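Local coordinates for protein arabinan-endo 1,5-alpha-l-arabinase (Bacillus subtilis, PDB 1UV4) that cleaves internal alpha-1,5-linked L-arabinofuranosyl bonds of linear arabinan and branched sugar beet arabinan, contributing to plant cell-wall degradation, at residues 74-88 / 132-146. Sequence-based numbering, arbitrary orientation.
Sequences WAPDIQYYNGKYWLY and IDPELTFDKDGNPWL. With CA (calcium ion), chain D.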
# COMPACT_ATOMS: atom_id res chain seq x y z
N TRP A 74 -2.99 -8.80 4.55
CA TRP A 74 -2.15 -7.62 4.72
C TRP A 74 -2.33 -6.56 3.64
O TRP A 74 -2.56 -6.86 2.47
CB TRP A 74 -0.63 -7.93 4.71
CG TRP A 74 -0.14 -9.05 5.55
CD1 TRP A 74 -0.81 -9.75 6.53
CD2 TRP A 74 1.13 -9.66 5.43
NE1 TRP A 74 -0.00 -10.75 7.04
CE2 TRP A 74 1.19 -10.71 6.38
CE3 TRP A 74 2.24 -9.43 4.62
CZ2 TRP A 74 2.32 -11.51 6.54
CZ3 TRP A 74 3.37 -10.24 4.82
CH2 TRP A 74 3.38 -11.25 5.74
N ALA A 75 -2.17 -5.32 4.05
CA ALA A 75 -1.89 -4.21 3.13
C ALA A 75 -2.91 -4.06 2.01
O ALA A 75 -2.62 -4.15 0.84
CB ALA A 75 -0.46 -4.34 2.62
N PRO A 76 -4.16 -3.85 2.42
CA PRO A 76 -5.24 -3.65 1.45
C PRO A 76 -5.05 -2.37 0.66
O PRO A 76 -4.42 -1.42 1.09
CB PRO A 76 -6.47 -3.63 2.33
CG PRO A 76 -6.00 -3.03 3.55
CD PRO A 76 -4.62 -3.68 3.81
N ASP A 77 -5.67 -2.37 -0.51
CA ASP A 77 -5.68 -1.21 -1.36
C ASP A 77 -7.02 -1.13 -2.05
O ASP A 77 -7.50 -2.15 -2.49
CB ASP A 77 -4.52 -1.26 -2.35
CG ASP A 77 -4.44 -0.02 -3.12
OD1 ASP A 77 -3.99 1.04 -2.56
OD2 ASP A 77 -4.84 0.08 -4.33
N ILE A 78 -7.60 0.06 -2.11
CA ILE A 78 -8.97 0.19 -2.63
C ILE A 78 -9.11 1.39 -3.52
O ILE A 78 -8.53 2.44 -3.29
CB ILE A 78 -9.96 0.22 -1.45
CG1 ILE A 78 -11.40 0.01 -1.95
CG2 ILE A 78 -9.81 1.45 -0.63
CD1 ILE A 78 -12.38 -0.25 -0.84
N GLN A 79 -9.92 1.22 -4.56
CA GLN A 79 -10.34 2.30 -5.43
C GLN A 79 -11.73 2.01 -5.94
O GLN A 79 -12.11 0.87 -6.09
CB GLN A 79 -9.49 2.38 -6.68
CG GLN A 79 -8.06 2.83 -6.50
CD GLN A 79 -7.88 4.34 -6.25
OE1 GLN A 79 -6.96 4.72 -5.52
NE2 GLN A 79 -8.74 5.15 -6.79
N TYR A 80 -12.46 3.06 -6.27
CA TYR A 80 -13.70 2.92 -7.03
C TYR A 80 -13.41 3.22 -8.52
O TYR A 80 -12.90 4.27 -8.84
CB TYR A 80 -14.79 3.86 -6.47
CG TYR A 80 -16.17 3.62 -7.01
CD1 TYR A 80 -17.04 2.71 -6.41
CD2 TYR A 80 -16.61 4.30 -8.10
CE1 TYR A 80 -18.32 2.49 -6.91
CE2 TYR A 80 -17.89 4.11 -8.62
CZ TYR A 80 -18.74 3.19 -8.02
OH TYR A 80 -20.03 3.05 -8.57
N TYR A 81 -13.71 2.30 -9.42
CA TYR A 81 -13.39 2.45 -10.85
C TYR A 81 -14.38 1.67 -11.64
O TYR A 81 -14.67 0.52 -11.27
CB TYR A 81 -11.96 1.92 -11.12
CG TYR A 81 -11.59 1.76 -12.56
CD1 TYR A 81 -11.48 2.86 -13.39
CD2 TYR A 81 -11.34 0.50 -13.10
CE1 TYR A 81 -11.13 2.71 -14.75
CE2 TYR A 81 -10.99 0.33 -14.42
CZ TYR A 81 -10.87 1.42 -15.26
OH TYR A 81 -10.53 1.28 -16.59
N ASN A 82 -14.92 2.28 -12.70
CA ASN A 82 -15.80 1.58 -13.65
C ASN A 82 -17.06 0.94 -12.97
O ASN A 82 -17.43 -0.21 -13.23
CB ASN A 82 -14.93 0.54 -14.40
CG ASN A 82 -15.61 -0.01 -15.59
OD1 ASN A 82 -16.24 0.72 -16.34
ND2 ASN A 82 -15.52 -1.32 -15.77
N GLY A 83 -17.61 1.68 -12.02
CA GLY A 83 -18.77 1.29 -11.22
C GLY A 83 -18.64 0.32 -10.03
O GLY A 83 -19.64 -0.15 -9.50
N LYS A 84 -17.43 0.01 -9.60
CA LYS A 84 -17.21 -0.94 -8.50
C LYS A 84 -16.03 -0.52 -7.67
O LYS A 84 -15.16 0.15 -8.15
CB LYS A 84 -16.88 -2.35 -9.02
CG LYS A 84 -18.06 -3.06 -9.61
CD LYS A 84 -17.70 -4.47 -10.02
CE LYS A 84 -18.86 -5.17 -10.73
NZ LYS A 84 -18.33 -6.17 -11.67
N TYR A 85 -16.05 -0.92 -6.41
CA TYR A 85 -14.86 -0.90 -5.57
C TYR A 85 -14.03 -2.13 -5.86
O TYR A 85 -14.56 -3.23 -5.98
CB TYR A 85 -15.26 -0.94 -4.10
CG TYR A 85 -16.03 0.24 -3.61
CD1 TYR A 85 -15.40 1.45 -3.35
CD2 TYR A 85 -17.40 0.16 -3.34
CE1 TYR A 85 -16.07 2.53 -2.88
CE2 TYR A 85 -18.11 1.26 -2.89
CZ TYR A 85 -17.43 2.44 -2.63
OH TYR A 85 -18.09 3.55 -2.16
N TRP A 86 -12.73 -1.92 -5.97
CA TRP A 86 -11.74 -2.98 -6.19
C TRP A 86 -10.80 -2.97 -5.00
O TRP A 86 -10.14 -1.96 -4.73
CB TRP A 86 -10.99 -2.77 -7.49
CG TRP A 86 -11.92 -2.58 -8.63
CD1 TRP A 86 -12.41 -1.42 -9.12
CD2 TRP A 86 -12.51 -3.62 -9.40
NE1 TRP A 86 -13.25 -1.67 -10.18
CE2 TRP A 86 -13.34 -3.03 -10.36
CE3 TRP A 86 -12.41 -5.01 -9.35
CZ2 TRP A 86 -14.04 -3.78 -11.28
CZ3 TRP A 86 -13.13 -5.76 -10.24
CH2 TRP A 86 -13.92 -5.14 -11.21
N LEU A 87 -10.71 -4.10 -4.35
CA LEU A 87 -9.97 -4.31 -3.15
C LEU A 87 -8.86 -5.32 -3.42
O LEU A 87 -9.17 -6.51 -3.60
CB LEU A 87 -10.91 -4.82 -2.01
CG LEU A 87 -10.25 -5.18 -0.68
CD1 LEU A 87 -9.54 -3.97 -0.10
CD2 LEU A 87 -11.25 -5.71 0.34
N TYR A 88 -7.62 -4.85 -3.55
CA TYR A 88 -6.47 -5.74 -3.68
C TYR A 88 -5.94 -5.98 -2.25
O TYR A 88 -5.99 -5.08 -1.40
CB TYR A 88 -5.38 -5.14 -4.57
CG TYR A 88 -5.78 -5.04 -6.03
CD1 TYR A 88 -6.49 -3.96 -6.51
CD2 TYR A 88 -5.47 -6.03 -6.93
CE1 TYR A 88 -6.88 -3.87 -7.83
CE2 TYR A 88 -5.83 -5.92 -8.26
CZ TYR A 88 -6.57 -4.87 -8.70
OH TYR A 88 -6.92 -4.79 -10.00
N ILE A 132 3.25 -8.93 -2.32
CA ILE A 132 2.46 -8.25 -1.31
C ILE A 132 2.45 -6.75 -1.57
O ILE A 132 3.17 -6.21 -2.41
CB ILE A 132 2.96 -8.57 0.13
CG1 ILE A 132 4.28 -7.89 0.44
CG2 ILE A 132 3.06 -10.07 0.36
CD1 ILE A 132 4.71 -7.96 1.86
N ASP A 133 1.62 -6.07 -0.80
CA ASP A 133 1.55 -4.62 -0.78
C ASP A 133 1.06 -4.00 -2.10
O ASP A 133 1.72 -3.13 -2.68
CB ASP A 133 2.84 -3.93 -0.36
CG ASP A 133 3.29 -4.29 1.01
OD1 ASP A 133 2.58 -4.95 1.82
OD2 ASP A 133 4.44 -3.92 1.38
N PRO A 134 -0.11 -4.45 -2.59
CA PRO A 134 -0.62 -3.94 -3.88
C PRO A 134 -1.01 -2.49 -3.87
O PRO A 134 -1.45 -1.96 -2.86
CB PRO A 134 -1.88 -4.77 -4.11
CG PRO A 134 -2.30 -5.23 -2.71
CD PRO A 134 -1.04 -5.42 -1.97
N GLU A 135 -0.92 -1.87 -5.04
CA GLU A 135 -1.35 -0.52 -5.27
C GLU A 135 -1.95 -0.43 -6.67
O GLU A 135 -1.25 -0.61 -7.65
CB GLU A 135 -0.12 0.41 -5.17
CG GLU A 135 -0.23 1.76 -5.83
CD GLU A 135 -1.16 2.73 -5.14
OE1 GLU A 135 -2.00 2.30 -4.31
OE2 GLU A 135 -1.07 3.97 -5.41
N LEU A 136 -3.21 -0.08 -6.75
CA LEU A 136 -3.89 0.19 -8.01
C LEU A 136 -3.65 1.66 -8.35
O LEU A 136 -3.85 2.57 -7.53
CB LEU A 136 -5.40 -0.09 -7.87
CG LEU A 136 -6.23 0.21 -9.11
CD1 LEU A 136 -5.85 -0.64 -10.33
CD2 LEU A 136 -7.72 -0.03 -8.80
N THR A 137 -3.22 1.88 -9.59
CA THR A 137 -3.05 3.24 -10.06
C THR A 137 -3.58 3.34 -11.49
O THR A 137 -3.96 2.35 -12.10
CB THR A 137 -1.58 3.65 -9.93
OG1 THR A 137 -1.43 5.04 -10.24
CG2 THR A 137 -0.69 2.93 -10.89
N PHE A 138 -3.65 4.55 -11.96
CA PHE A 138 -4.17 4.86 -13.29
C PHE A 138 -3.18 5.70 -14.05
O PHE A 138 -2.60 6.66 -13.50
CB PHE A 138 -5.54 5.51 -13.22
CG PHE A 138 -6.53 4.66 -12.50
CD1 PHE A 138 -7.25 3.68 -13.16
CD2 PHE A 138 -6.65 4.77 -11.12
CE1 PHE A 138 -8.11 2.87 -12.48
CE2 PHE A 138 -7.50 3.94 -10.45
CZ PHE A 138 -8.21 3.00 -11.12
N ASP A 139 -3.00 5.35 -15.32
CA ASP A 139 -2.05 6.09 -16.13
C ASP A 139 -2.70 7.35 -16.73
O ASP A 139 -3.86 7.68 -16.42
CB ASP A 139 -1.40 5.18 -17.19
CG ASP A 139 -2.38 4.65 -18.23
OD1 ASP A 139 -3.44 5.26 -18.48
OD2 ASP A 139 -2.16 3.63 -18.91
N LYS A 140 -1.95 8.09 -17.53
CA LYS A 140 -2.47 9.32 -18.08
C LYS A 140 -3.73 9.17 -18.95
O LYS A 140 -4.47 10.14 -19.16
CB LYS A 140 -1.39 10.07 -18.88
CG LYS A 140 -1.03 9.44 -20.17
CD LYS A 140 -0.26 10.38 -21.08
CE LYS A 140 -1.18 11.20 -22.02
NZ LYS A 140 -1.92 10.47 -23.17
N ASP A 141 -3.95 7.97 -19.48
CA ASP A 141 -5.16 7.64 -20.22
C ASP A 141 -6.24 7.03 -19.36
O ASP A 141 -7.22 6.55 -19.89
CB ASP A 141 -4.85 6.64 -21.33
CG ASP A 141 -3.81 7.14 -22.27
OD1 ASP A 141 -3.84 8.34 -22.57
OD2 ASP A 141 -2.92 6.37 -22.72
N GLY A 142 -6.08 7.11 -18.05
CA GLY A 142 -7.05 6.56 -17.13
C GLY A 142 -7.13 5.07 -17.02
O GLY A 142 -8.04 4.56 -16.39
N ASN A 143 -6.15 4.36 -17.57
CA ASN A 143 -6.17 2.92 -17.55
C ASN A 143 -5.35 2.32 -16.40
O ASN A 143 -4.35 2.87 -15.98
CB ASN A 143 -5.69 2.41 -18.88
CG ASN A 143 -6.60 2.83 -20.01
OD1 ASN A 143 -7.85 2.88 -19.88
ND2 ASN A 143 -6.00 3.12 -21.14
N PRO A 144 -5.83 1.20 -15.86
CA PRO A 144 -5.27 0.64 -14.63
C PRO A 144 -3.94 -0.09 -14.75
O PRO A 144 -3.72 -0.86 -15.70
CB PRO A 144 -6.38 -0.32 -14.18
CG PRO A 144 -7.01 -0.82 -15.46
CD PRO A 144 -6.98 0.40 -16.33
N TRP A 145 -3.13 0.05 -13.72
CA TRP A 145 -1.86 -0.62 -13.53
C TRP A 145 -1.77 -0.99 -12.05
O TRP A 145 -2.39 -0.37 -11.18
CB TRP A 145 -0.69 0.31 -13.85
CG TRP A 145 -0.51 0.68 -15.28
CD1 TRP A 145 -1.30 1.47 -16.02
CD2 TRP A 145 0.61 0.32 -16.11
NE1 TRP A 145 -0.78 1.62 -17.29
CE2 TRP A 145 0.40 0.93 -17.36
CE3 TRP A 145 1.77 -0.46 -15.91
CZ2 TRP A 145 1.29 0.76 -18.43
CZ3 TRP A 145 2.67 -0.57 -16.96
CH2 TRP A 145 2.41 0.01 -18.21
N LEU A 146 -0.94 -1.98 -11.77
CA LEU A 146 -0.73 -2.45 -10.37
C LEU A 146 0.75 -2.42 -10.02
O LEU A 146 1.57 -3.01 -10.72
CB LEU A 146 -1.24 -3.88 -10.20
CG LEU A 146 -1.23 -4.44 -8.75
CD1 LEU A 146 -2.37 -3.88 -7.96
CD2 LEU A 146 -1.23 -6.00 -8.80
CA CA D . -3.84 3.27 -3.06
O HOH W 1 -0.90 -2.06 -0.15
O HOH W 2 -4.96 2.58 -5.11
O HOH W 3 -6.06 3.40 -2.40
O HOH W 4 -5.53 5.42 -3.00
O HOH W 5 -3.17 5.17 -4.27
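Strands 74-81 and 135-138 run in nearly the same direction, their axes 30° apart and 6.6 Å at closest approach, a spacing wider than that of hydrogen-bonded sheet neighbours. The direct bond joining them is side chain to backbone: L136 N donates to D77 OD2 at 2.9 Å, almost straight but from above the carboxylate plane. The D77 carboxylate reaches 135-138 because chi1 (-174°) turns CG away from the backbone N; D77 OD1 binds the calcium ion at 2.3 Å, and OD2 also meets a metal-bound water. E135 OE1 binds the same ion at 2.4 Å; D257 and four waters also contribute, and E135 OE2 is held by L189 N and T188 OG1. One further water links the carbonyls of A75 and P134. Next along the two strands, L136 CD2 packs on the CB and CG of Q79 and meets the Y88 ring at its edge, while L146 CD1 lies over a face of that ring, 4.0 Å from the centroid, a CH-pi contact. Farther out, F138 CE1 sits above one face of Y81, with the ring planes inclined at 46°. Such face-to-face packing of innermost strands from successive antiparallel sheets is characteristic of the five-bladed beta-propeller of family 43, here with calcium at its centre and D133, inferred to tune and orient the proton donor E185, at one end, its OD1 3.2 Å from A75 CB.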